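Local coordinates for protein ATP-dependent DNA ligase (Mycobacterium tuberculosis, PDB 6NHX) that joins DNA ends at the expense of ATP, as the ligase module of an end-joining enzyme that works with Ku to repair double-strand breaks, at residues A[31-36]-A[291-296]; A[81-86]-A[93-98]; A[156-161]-A[186-191]. The protein carries 1 engineered substitution. One frame throughout, in Å; residues are numbered along the deposited sequence.

Contact 1 (A[31-36]-A[291-296]). Engineered in segment 31-36: Met31 (natural residue Lys). With ATP (adenosine-5'-triphosphate), chain B.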
loop_
_atom_site.group_PDB
_atom_site.type_symbol
_atom_site.label_atom_id
_atom_site.label_comp_id
_atom_site.label_asym_id
_atom_site.label_seq_id
_atom_site.Cartn_x
_atom_site.Cartn_y
_atom_site.Cartn_z
ATOM N N MET A 31 -2.701 9.132 -1.718
ATOM C CA MET A 31 -2.639 7.678 -1.626
ATOM C C MET A 31 -1.456 7.295 -0.740
ATOM O O MET A 31 -0.308 7.627 -1.061
ATOM C CB MET A 31 -2.468 7.067 -3.014
ATOM C CG MET A 31 -2.296 5.557 -2.964
ATOM S SD MET A 31 -1.850 4.863 -4.567
ATOM C CE MET A 31 -3.381 5.116 -5.467
ATOM N N TRP A 32 -1.738 6.585 0.356
ATOM C CA TRP A 32 -0.741 6.211 1.363
ATOM C C TRP A 32 -0.419 4.721 1.247
ATOM O O TRP A 32 -1.300 3.879 1.461
ATOM C CB TRP A 32 -1.249 6.521 2.775
ATOM C CG TRP A 32 -1.922 7.863 2.902
ATOM C CD1 TRP A 32 -3.203 8.105 3.344
ATOM C CD2 TRP A 32 -1.364 9.137 2.557
ATOM N NE1 TRP A 32 -3.465 9.464 3.312
ATOM C CE2 TRP A 32 -2.360 10.113 2.808
ATOM C CE3 TRP A 32 -0.125 9.550 2.029
ATOM C CZ2 TRP A 32 -2.139 11.479 2.591
ATOM C CZ3 TRP A 32 0.086 10.908 1.804
ATOM C CH2 TRP A 32 -0.917 11.856 2.088
ATOM N N ASP A 33 0.836 4.385 0.928
ATOM C CA ASP A 33 1.233 2.976 0.902
ATOM C C ASP A 33 1.365 2.450 2.326
ATOM O O ASP A 33 2.121 3.000 3.131
ATOM C CB ASP A 33 2.563 2.791 0.165
ATOM C CG ASP A 33 2.383 2.551 -1.330
ATOM O OD1 ASP A 33 1.296 2.864 -1.852
ATOM O OD2 ASP A 33 3.327 2.046 -1.987
ATOM N N GLY A 34 0.623 1.406 2.650
ATOM C CA GLY A 34 0.668 0.813 3.974
ATOM C C GLY A 34 -0.276 -0.368 4.030
ATOM O O GLY A 34 -0.542 -0.991 2.992
ATOM N N TYR A 35 -0.799 -0.677 5.211
ATOM C CA TYR A 35 -1.792 -1.728 5.373
ATOM C C TYR A 35 -3.104 -1.089 5.814
ATOM O O TYR A 35 -3.123 -0.277 6.747
ATOM C CB TYR A 35 -1.365 -2.765 6.414
ATOM C CG TYR A 35 -0.234 -3.683 6.029
ATOM C CD1 TYR A 35 -0.060 -4.127 4.723
ATOM C CD2 TYR A 35 0.649 -4.126 6.988
ATOM C CE1 TYR A 35 0.990 -4.980 4.399
ATOM C CE2 TYR A 35 1.686 -4.970 6.679
ATOM C CZ TYR A 35 1.859 -5.394 5.392
ATOM O OH TYR A 35 2.914 -6.239 5.131
ATOM N N ARG A 36 -4.191 -1.468 5.154
ATOM C CA ARG A 36 -5.507 -0.937 5.481
ATOM C C ARG A 36 -5.987 -1.492 6.813
ATOM O O ARG A 36 -5.919 -2.700 7.060
ATOM C CB ARG A 36 -6.481 -1.352 4.381
ATOM C CG ARG A 36 -7.846 -0.714 4.516
ATOM C CD ARG A 36 -7.820 0.732 4.069
ATOM N NE ARG A 36 -9.159 1.296 3.954
ATOM C CZ ARG A 36 -9.926 1.196 2.876
ATOM N NH1 ARG A 36 -9.486 0.558 1.800
ATOM N NH2 ARG A 36 -11.131 1.742 2.870
ATOM N N SER A 291 11.775 0.727 -9.778
ATOM C CA SER A 291 11.956 0.867 -8.344
ATOM C C SER A 291 11.062 -0.140 -7.642
ATOM O O SER A 291 10.000 -0.515 -8.143
ATOM C CB SER A 291 11.674 2.291 -7.841
ATOM O OG SER A 291 10.328 2.669 -8.065
ATOM N N TRP A 292 11.506 -0.549 -6.466
ATOM C CA TRP A 292 10.874 -1.601 -5.684
ATOM C C TRP A 292 9.680 -1.034 -4.928
ATOM O O TRP A 292 9.831 -0.108 -4.123
ATOM C CB TRP A 292 11.930 -2.080 -4.691
ATOM C CG TRP A 292 11.493 -3.090 -3.687
ATOM C CD1 TRP A 292 11.379 -2.911 -2.337
ATOM C CD2 TRP A 292 11.181 -4.459 -3.938
ATOM N NE1 TRP A 292 10.982 -4.080 -1.737
ATOM C CE2 TRP A 292 10.854 -5.048 -2.698
ATOM C CE3 TRP A 292 11.123 -5.242 -5.091
ATOM C CZ2 TRP A 292 10.483 -6.383 -2.581
ATOM C CZ3 TRP A 292 10.751 -6.569 -4.972
ATOM C CH2 TRP A 292 10.436 -7.125 -3.726
ATOM N N ARG A 293 8.487 -1.574 -5.176
ATOM C CA ARG A 293 7.390 -1.245 -4.273
ATOM C C ARG A 293 7.314 -2.222 -3.106
ATOM O O ARG A 293 7.308 -1.796 -1.947
ATOM C CB ARG A 293 6.058 -1.127 -5.022
ATOM C CG ARG A 293 5.021 -0.320 -4.254
ATOM C CD ARG A 293 3.622 -0.587 -4.770
ATOM N NE ARG A 293 2.650 0.335 -4.188
ATOM C CZ ARG A 293 1.342 0.268 -4.403
ATOM N NH1 ARG A 293 0.841 -0.686 -5.182
ATOM N NH2 ARG A 293 0.534 1.158 -3.844
ATOM N N GLY A 294 7.279 -3.517 -3.381
ATOM C CA GLY A 294 7.324 -4.520 -2.336
ATOM C C GLY A 294 6.837 -5.863 -2.839
ATOM O O GLY A 294 6.473 -6.022 -4.001
ATOM N N LEU A 295 6.861 -6.840 -1.936
ATOM C CA LEU A 295 6.300 -8.154 -2.229
ATOM C C LEU A 295 4.779 -8.087 -2.253
ATOM O O LEU A 295 4.160 -7.278 -1.556
ATOM C CB LEU A 295 6.752 -9.175 -1.187
ATOM C CG LEU A 295 8.252 -9.479 -1.123
ATOM C CD1 LEU A 295 8.531 -10.513 -0.050
ATOM C CD2 LEU A 295 8.706 -10.007 -2.469
ATOM N N ARG A 296 4.169 -8.942 -3.083
ATOM C CA ARG A 296 2.716 -9.085 -3.151
ATOM C C ARG A 296 2.384 -10.531 -2.786
ATOM O O ARG A 296 2.167 -11.373 -3.675
ATOM C CB ARG A 296 2.163 -8.702 -4.525
ATOM C CG ARG A 296 2.338 -7.227 -4.934
ATOM C CD ARG A 296 2.086 -6.259 -3.780
ATOM N NE ARG A 296 0.727 -6.335 -3.252
ATOM C CZ ARG A 296 -0.241 -5.470 -3.541
ATOM N NH1 ARG A 296 -0.007 -4.455 -4.365
ATOM N NH2 ARG A 296 -1.446 -5.619 -3.006
HETATM P PG ATP B . -6.479 -2.925 -3.764
HETATM O O1G ATP B . -7.227 -1.717 -4.291
HETATM O O2G ATP B . -7.143 -4.262 -4.032
HETATM O O3G ATP B . -6.058 -2.757 -2.315
HETATM P PB ATP B . -3.611 -2.619 -4.266
HETATM O O1B ATP B . -2.714 -2.961 -5.428
HETATM O O2B ATP B . -3.275 -3.072 -2.862
HETATM O O3B ATP B . -5.121 -3.036 -4.647
HETATM P PA ATP B . -3.249 0.131 -5.111
HETATM O O1A ATP B . -3.698 -0.115 -6.519
HETATM O O2A ATP B . -1.814 0.326 -4.696
HETATM O O3A ATP B . -3.849 -1.041 -4.209
HETATM O "O5'" ATP B . -4.202 1.263 -4.454
HETATM C "C5'" ATP B . -3.843 1.886 -3.224
HETATM C "C4'" ATP B . -4.267 1.032 -2.024
HETATM O "O4'" ATP B . -4.072 1.827 -0.855
HETATM C "C3'" ATP B . -5.729 0.638 -2.040
HETATM O "O3'" ATP B . -5.894 -0.532 -1.244
HETATM C "C2'" ATP B . -6.349 1.799 -1.314
HETATM O "O2'" ATP B . -7.629 1.478 -0.752
HETATM C "C1'" ATP B . -5.322 2.102 -0.227
HETATM N N9 ATP B . -5.275 3.538 0.113
HETATM C C8 ATP B . -4.156 4.293 0.255
HETATM N N7 ATP B . -4.472 5.569 0.608
HETATM C C5 ATP B . -5.815 5.612 0.710
HETATM C C6 ATP B . -6.791 6.647 1.019
HETATM N N6 ATP B . -6.393 7.899 1.274
HETATM N N1 ATP B . -8.087 6.304 1.015
HETATM C C2 ATP B . -8.510 5.063 0.747
HETATM N N3 ATP B . -7.670 4.063 0.437
HETATM C C4 ATP B . -6.339 4.291 0.387
#

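Contact 2 (A[81-86]-A[93-98])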
loop_
_atom_site.group_PDB
_atom_site.type_symbol
_atom_site.label_atom_id
_atom_site.label_comp_id
_atom_site.label_asym_id
_atom_site.label_seq_id
_atom_site.Cartn_x
_atom_site.Cartn_y
_atom_site.Cartn_z
ATOM N N ALA A 81 -2.355 1.927 8.246
ATOM C CA ALA A 81 -1.158 1.840 9.070
ATOM C C ALA A 81 0.045 2.050 8.162
ATOM O O ALA A 81 0.133 1.441 7.093
ATOM C CB ALA A 81 -1.076 0.479 9.754
ATOM N N VAL A 82 0.951 2.938 8.574
ATOM C CA VAL A 82 2.070 3.350 7.741
ATOM C C VAL A 82 3.364 3.370 8.542
ATOM O O VAL A 82 3.379 3.588 9.764
ATOM C CB VAL A 82 1.861 4.722 7.064
ATOM C CG1 VAL A 82 0.685 4.691 6.095
ATOM C CG2 VAL A 82 1.670 5.801 8.143
ATOM N N VAL A 83 4.454 3.157 7.819
ATOM C CA VAL A 83 5.804 3.407 8.295
ATOM C C VAL A 83 6.403 4.442 7.360
ATOM O O VAL A 83 6.409 4.250 6.139
ATOM C CB VAL A 83 6.654 2.119 8.311
ATOM C CG1 VAL A 83 8.127 2.416 8.617
ATOM C CG2 VAL A 83 6.094 1.095 9.279
ATOM N N LEU A 84 6.920 5.525 7.927
ATOM C CA LEU A 84 7.446 6.631 7.141
ATOM C C LEU A 84 8.914 6.407 6.796
ATOM O O LEU A 84 9.698 5.946 7.630
ATOM C CB LEU A 84 7.286 7.946 7.914
ATOM C CG LEU A 84 5.867 8.247 8.411
ATOM C CD1 LEU A 84 5.799 9.628 9.065
ATOM C CD2 LEU A 84 4.850 8.127 7.269
ATOM N N ASP A 85 9.272 6.730 5.552
ATOM C CA ASP A 85 10.658 6.670 5.098
ATOM C C ASP A 85 11.410 7.918 5.564
ATOM O O ASP A 85 10.866 8.774 6.267
ATOM C CB ASP A 85 10.741 6.408 3.591
ATOM C CG ASP A 85 10.256 7.580 2.739
ATOM O OD1 ASP A 85 10.092 8.710 3.246
ATOM O OD2 ASP A 85 10.044 7.346 1.523
ATOM N N SER A 86 12.672 8.049 5.153
ATOM C CA SER A 86 13.475 9.179 5.599
ATOM C C SER A 86 13.025 10.502 4.995
ATOM O O SER A 86 13.454 11.559 5.477
ATOM C CB SER A 86 14.957 8.937 5.298
ATOM O OG SER A 86 15.163 8.725 3.909
ATOM N N SER A 93 7.417 -0.997 1.484
ATOM C CA SER A 93 8.484 -1.948 1.782
ATOM C C SER A 93 8.964 -1.798 3.222
ATOM O O SER A 93 9.298 -2.793 3.872
ATOM C CB SER A 93 9.641 -1.825 0.787
ATOM O OG SER A 93 10.284 -0.567 0.861
ATOM N N GLN A 94 8.998 -0.567 3.751
ATOM C CA GLN A 94 9.395 -0.425 5.148
ATOM C C GLN A 94 8.339 -0.972 6.096
ATOM O O GLN A 94 8.682 -1.515 7.152
ATOM C CB GLN A 94 9.772 1.019 5.481
ATOM C CG GLN A 94 10.990 1.461 4.684
ATOM C CD GLN A 94 11.635 2.722 5.202
ATOM O OE1 GLN A 94 11.602 3.010 6.398
ATOM N NE2 GLN A 94 12.241 3.481 4.297
ATOM N N MET A 95 7.062 -0.852 5.739
ATOM C CA MET A 95 6.017 -1.515 6.505
ATOM C C MET A 95 6.171 -3.030 6.445
ATOM O O MET A 95 6.165 -3.712 7.476
ATOM C CB MET A 95 4.642 -1.083 5.999
ATOM C CG MET A 95 3.510 -1.923 6.541
ATOM S SD MET A 95 3.358 -1.839 8.334
ATOM C CE MET A 95 2.767 -0.179 8.551
ATOM N N GLN A 96 6.339 -3.575 5.237
ATOM C CA GLN A 96 6.462 -5.018 5.070
ATOM C C GLN A 96 7.671 -5.582 5.800
ATOM O O GLN A 96 7.650 -6.741 6.233
ATOM C CB GLN A 96 6.583 -5.317 3.577
ATOM C CG GLN A 96 5.570 -6.276 3.062
ATOM C CD GLN A 96 5.754 -6.573 1.591
ATOM O OE1 GLN A 96 6.763 -6.201 0.977
ATOM N NE2 GLN A 96 4.766 -7.224 1.015
ATOM N N ASN A 97 8.735 -4.796 5.940
ATOM C CA ASN A 97 9.960 -5.253 6.571
ATOM C C ASN A 97 10.159 -4.655 7.954
ATOM O O ASN A 97 11.289 -4.595 8.441
ATOM C CB ASN A 97 11.164 -4.964 5.672
ATOM C CG ASN A 97 11.143 -5.788 4.389
ATOM O OD1 ASN A 97 11.641 -6.907 4.362
ATOM N ND2 ASN A 97 10.582 -5.232 3.325
ATOM N N ARG A 98 9.085 -4.218 8.598
ATOM C CA ARG A 98 9.235 -3.543 9.876
ATOM C C ARG A 98 9.718 -4.513 10.937
ATOM O O ARG A 98 9.452 -5.718 10.890
ATOM C CB ARG A 98 7.925 -2.893 10.309
ATOM C CG ARG A 98 6.819 -3.847 10.689
ATOM C CD ARG A 98 5.580 -3.038 11.003
ATOM N NE ARG A 98 4.372 -3.845 11.144
ATOM C CZ ARG A 98 3.806 -4.139 12.308
ATOM N NH1 ARG A 98 4.347 -3.696 13.437
ATOM N NH2 ARG A 98 2.703 -4.875 12.347
HETATM O O HOH W 1 12.250 4.664 8.019
HETATM O O HOH W 2 14.116 5.518 4.288
#

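Contact 3 (A[156-161]-A[186-191]). With ATP (adenosine-5'-triphosphate), chain B.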
loop_
_atom_site.group_PDB
_atom_site.type_symbol
_atom_site.label_atom_id
_atom_site.label_comp_id
_atom_site.label_asym_id
_atom_site.label_seq_id
_atom_site.Cartn_x
_atom_site.Cartn_y
_atom_site.Cartn_z
ATOM N N CYS A 156 -0.082 18.269 -6.857
ATOM C CA CYS A 156 0.366 18.480 -5.489
ATOM C C CYS A 156 0.890 17.184 -4.881
ATOM O O CYS A 156 1.967 17.158 -4.265
ATOM C CB CYS A 156 -0.806 19.026 -4.684
ATOM S SG CYS A 156 -0.402 19.399 -2.988
ATOM N N SER A 157 0.151 16.093 -5.061
ATOM C CA SER A 157 0.627 14.800 -4.590
ATOM C C SER A 157 1.992 14.471 -5.164
ATOM O O SER A 157 2.892 14.015 -4.444
ATOM C CB SER A 157 -0.387 13.715 -4.938
ATOM O OG SER A 157 0.154 12.431 -4.703
ATOM N N ARG A 158 2.182 14.690 -6.466
ATOM C CA ARG A 158 3.476 14.391 -7.064
ATOM C C ARG A 158 4.592 15.198 -6.411
ATOM O O ARG A 158 5.667 14.655 -6.120
ATOM C CB ARG A 158 3.446 14.640 -8.575
ATOM C CG ARG A 158 4.667 14.112 -9.288
ATOM C CD ARG A 158 4.729 14.625 -10.722
ATOM N NE ARG A 158 6.003 14.285 -11.354
ATOM C CZ ARG A 158 6.205 13.168 -12.043
ATOM N NH1 ARG A 158 7.392 12.926 -12.585
ATOM N NH2 ARG A 158 5.221 12.293 -12.196
ATOM N N LYS A 159 4.359 16.493 -6.188
ATOM C CA LYS A 159 5.401 17.340 -5.598
ATOM C C LYS A 159 5.792 16.850 -4.213
ATOM O O LYS A 159 6.955 16.962 -3.815
ATOM C CB LYS A 159 4.959 18.804 -5.513
ATOM C CG LYS A 159 4.468 19.417 -6.793
ATOM C CD LYS A 159 5.477 19.231 -7.906
ATOM C CE LYS A 159 4.733 19.114 -9.195
ATOM N NZ LYS A 159 4.697 17.773 -9.767
ATOM N N HIS A 160 4.834 16.318 -3.460
ATOM C CA HIS A 160 5.123 15.772 -2.138
ATOM C C HIS A 160 5.866 14.444 -2.192
ATOM O O HIS A 160 6.370 13.987 -1.157
ATOM C CB HIS A 160 3.816 15.565 -1.368
ATOM C CG HIS A 160 3.250 16.815 -0.764
ATOM N ND1 HIS A 160 3.903 17.533 0.217
ATOM C CD2 HIS A 160 2.071 17.449 -0.969
ATOM C CE1 HIS A 160 3.162 18.568 0.570
ATOM N NE2 HIS A 160 2.044 18.538 -0.132
ATOM N N GLY A 161 5.955 13.806 -3.354
ATOM C CA GLY A 161 6.526 12.477 -3.410
ATOM C C GLY A 161 5.591 11.373 -2.978
ATOM O O GLY A 161 6.041 10.241 -2.752
ATOM N N ASP A 186 -5.373 6.447 -8.379
ATOM C CA ASP A 186 -4.543 6.873 -9.505
ATOM C C ASP A 186 -3.128 7.091 -8.987
ATOM O O ASP A 186 -2.933 7.860 -8.049
ATOM C CB ASP A 186 -5.140 8.175 -10.069
ATOM C CG ASP A 186 -4.524 8.611 -11.370
ATOM O OD1 ASP A 186 -3.566 7.965 -11.829
ATOM O OD2 ASP A 186 -5.000 9.629 -11.922
ATOM N N LYS A 187 -2.142 6.432 -9.594
ATOM C CA LYS A 187 -0.750 6.519 -9.172
ATOM C C LYS A 187 0.078 7.295 -10.192
ATOM O O LYS A 187 -0.192 7.248 -11.393
ATOM C CB LYS A 187 -0.152 5.112 -9.016
ATOM C CG LYS A 187 -0.810 4.281 -7.921
ATOM C CD LYS A 187 0.096 3.155 -7.472
ATOM C CE LYS A 187 -0.707 1.942 -7.061
ATOM N NZ LYS A 187 -0.780 0.934 -8.148
ATOM N N HIS A 188 1.126 7.975 -9.710
ATOM C CA HIS A 188 2.024 8.695 -10.604
ATOM C C HIS A 188 2.818 7.753 -11.493
ATOM O O HIS A 188 3.071 8.070 -12.660
ATOM C CB HIS A 188 2.980 9.555 -9.796
ATOM C CG HIS A 188 2.271 10.506 -8.896
ATOM N ND1 HIS A 188 1.483 11.528 -9.372
ATOM C CD2 HIS A 188 2.201 10.570 -7.545
ATOM C CE1 HIS A 188 0.957 12.185 -8.354
ATOM N NE2 HIS A 188 1.378 11.622 -7.237
ATOM N N TRP A 189 3.239 6.607 -10.973
ATOM C CA TRP A 189 4.099 5.688 -11.708
ATOM C C TRP A 189 3.304 4.530 -12.279
ATOM O O TRP A 189 2.450 3.952 -11.599
ATOM C CB TRP A 189 5.168 5.099 -10.789
ATOM C CG TRP A 189 6.280 6.023 -10.440
ATOM C CD1 TRP A 189 6.314 6.913 -9.400
ATOM C CD2 TRP A 189 7.530 6.153 -11.126
ATOM N NE1 TRP A 189 7.517 7.587 -9.400
ATOM C CE2 TRP A 189 8.279 7.139 -10.451
ATOM C CE3 TRP A 189 8.091 5.525 -12.247
ATOM C CZ2 TRP A 189 9.552 7.514 -10.859
ATOM C CZ3 TRP A 189 9.362 5.899 -12.650
ATOM C CH2 TRP A 189 10.077 6.887 -11.956
ATOM N N ASN A 190 3.627 4.167 -13.524
ATOM C CA ASN A 190 3.263 2.848 -14.016
ATOM C C ASN A 190 3.828 1.803 -13.065
ATOM O O ASN A 190 4.958 1.930 -12.585
ATOM C CB ASN A 190 3.903 2.613 -15.382
ATOM C CG ASN A 190 3.310 3.471 -16.461
ATOM O OD1 ASN A 190 2.124 3.799 -16.432
ATOM N ND2 ASN A 190 4.136 3.842 -17.433
ATOM N N THR A 191 3.037 0.768 -12.792
ATOM C CA THR A 191 3.451 -0.339 -11.938
ATOM C C THR A 191 3.274 -1.654 -12.687
ATOM O O THR A 191 2.395 -1.790 -13.544
ATOM C CB THR A 191 2.674 -0.314 -10.611
ATOM O OG1 THR A 191 2.968 0.914 -9.928
ATOM C CG2 THR A 191 3.060 -1.474 -9.711
HETATM P PG ATP B . -6.479 -2.925 -3.764
HETATM O O1G ATP B . -7.227 -1.717 -4.291
HETATM O O2G ATP B . -7.143 -4.262 -4.032
HETATM O O3G ATP B . -6.058 -2.757 -2.315
HETATM P PB ATP B . -3.611 -2.619 -4.266
HETATM O O1B ATP B . -2.714 -2.961 -5.428
HETATM O O2B ATP B . -3.275 -3.072 -2.862
HETATM O O3B ATP B . -5.121 -3.036 -4.647
HETATM P PA ATP B . -3.249 0.131 -5.111
HETATM O O1A ATP B . -3.698 -0.115 -6.519
HETATM O O2A ATP B . -1.814 0.326 -4.696
HETATM O O3A ATP B . -3.849 -1.041 -4.209
HETATM O "O5'" ATP B . -4.202 1.263 -4.454
HETATM C "C5'" ATP B . -3.843 1.886 -3.224
HETATM C "C4'" ATP B . -4.267 1.032 -2.024
HETATM O "O4'" ATP B . -4.072 1.827 -0.855
HETATM C "C3'" ATP B . -5.729 0.638 -2.040
HETATM O "O3'" ATP B . -5.894 -0.532 -1.244
HETATM C "C2'" ATP B . -6.349 1.799 -1.314
HETATM O "O2'" ATP B . -7.629 1.478 -0.752
HETATM C "C1'" ATP B . -5.322 2.102 -0.227
HETATM N N9 ATP B . -5.275 3.538 0.113
HETATM C C8 ATP B . -4.156 4.293 0.255
HETATM N N7 ATP B . -4.472 5.569 0.608
HETATM C C5 ATP B . -5.815 5.612 0.710
HETATM C C6 ATP B . -6.791 6.647 1.019
HETATM N N6 ATP B . -6.393 7.899 1.274
HETATM N N1 ATP B . -8.087 6.304 1.015
HETATM C C2 ATP B . -8.510 5.063 0.747
HETATM N N3 ATP B . -7.670 4.063 0.437
HETATM C C4 ATP B . -6.339 4.291 0.387
HETATM O O HOH W 3 2.450 12.493 -11.814
#

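Contact 1 (A[31-36]-A[291-296])
Asp33 and Arg293 join two domains across a bound nucleotide. Arg293 grips the carboxylate side-on in a two-bond salt bridge: NH2 reaches Asp33 OD1 at 2.7 Å and NE reaches Asp33 OD2 at 2.9 Å. Both oxygens are met on their syn sides, but the two planes stand 43° apart, so the nitrogens come in tilted from the carboxylate plane while the oxygens lie close to that of the guanidinium. The same NH2 of Arg293 also donates to ATP O2A at 2.6 Å, and NH1 of Arg293 adds a second bond to that oxygen at 2.9 Å. One guanidinium thus holds carboxylate and alpha phosphate together. A chain extended from CG to NE, with CG anti to the backbone N (chi1 -159°), carries it across from strand 291-295. Residues 31-36 fit nucleotidyltransferase motif I, KxDGxR, except that Met31 is an engineered replacement for its lysine; SD of Met31 packs 3.8 Å from ATP C5'. Residues 291-296 lie in the OB domain, at a place consistent with motif VI. Also on the nucleotide, Trp32 N donates to adenine N7 of ATP at 2.9 Å, and Arg296 NH2 to the beta-phosphate O2B at 3.1 Å. Further out, Glu275 forms salt bridges with both Arg293 and Arg296, and faces the classic beta bulge at Arg293 and Gly294.

Contact 2 (A[81-86]-A[93-98])
Two like-signed bends in Met95, chi2 62° and chi3 70°, fold its thioether back from the helix so that the methyl lands against residues 81-83. CE of Met95 lies 3.6 Å from Val83 CG2 and 4.1 Å from Ala81 CB, and also sits against the backbone, 3.4 Å from Ala81 O. Val83 answers with a forked side chain: a chi1 of 172° puts CG1 anti to the backbone N and leaves CG2 beside it, and each branch serves a different helix residue. CG2 packs against the Met95 methyl, whereas CG1 of Val83 touches Gln94 CB at 3.8 Å. The Val83 and Gln94 side chains cross at about a right angle, and the glutamine then runs on, extended beyond CG, toward the loop after the strand. There NE2 of Gln94 passes 3.4 Å from Asp85 CB, a contact of packing. The polar link is through solvent: NE2 of Gln94 donates to a water at 2.8 Å, and that water accepts in turn from Ser86 N at 3.0 Å. A second water donates to Leu84 O, but its very short approach to Gln94 OE1 makes that half of the bridge doubtful. The Asp85 carboxylate is engaged within its own loop, OD1 accepting from Val89 N. Buried apolar packing near the sheet therefore grades into a hydrated rim. Such packing belongs to the strand-loop-helix connection of the adenylation domain: helix 92-96 lies in the link between the antiparallel neighbours 74-82 and 105-114, and folds back over the end of the strand that carries the Asp-Gly-Glu sequence of nucleotidyltransferase motif III.

Contact 3 (A[156-161]-A[186-191])
His188 reaches the helix with its ring, using one nitrogen directly and the other through water. With chi1 at -56°, CG is anti to the carbonyl carbon, and the imidazole extends to the last turns of helix 150-160. NE2 of His188 donates to Ser157 OG at 2.9 Å, with the oxygen only 9° out of the ring plane. The serine rotamer, OG anti to the backbone N (chi1 170°), brings the hydroxyl to that edge; the same OG bonds to Gly164 O, so one hydroxyl joins two partners. Arg158 comes over a face of the imidazole instead. CB of Arg158 makes a CH-pi contact 3.8 Å from the centroid of the His188 ring, and its chain, extended from CG to NE, carries the guanidinium past the ring; the two planes are nearly perpendicular. A water bridges the two, 2.8 Å from Arg158 NH2 and 2.8 Å from His188 ND1. Beside this, Gly161 ends the helix in a Schellman motif, its positive phi turning the chain toward strand 164-169. His188 itself falls between strand 184-187 of the adenylation domain and strand 190-201 of the OB domain, so helix 150-160 packs on the connection between the two.

How the contacts relate
The touching residues of contact 1 are all buried, near the centre of the chain, whereas contacts 2 and 3 run from buried residues to hydrated rims. Their chemistry follows: direct charge pairing and phosphate binding at contact 1, apolar packing with solvent bridging in contact 2, an imidazole set between hydroxyl, aliphatic carbon and water in contact 3. Contact 1 touches both others. Contacts 1 and 2 share a sheet through the neighbouring strands 35-42 and 74-82, and Gln96 NE2 probably bonds to Leu295 O, tying helix 92-96 to the OB strand. On the side of contact 3, Lys187 packs on Met31 and Arg293 and approaches ATP. Contacts 2 and 3 do not touch each other.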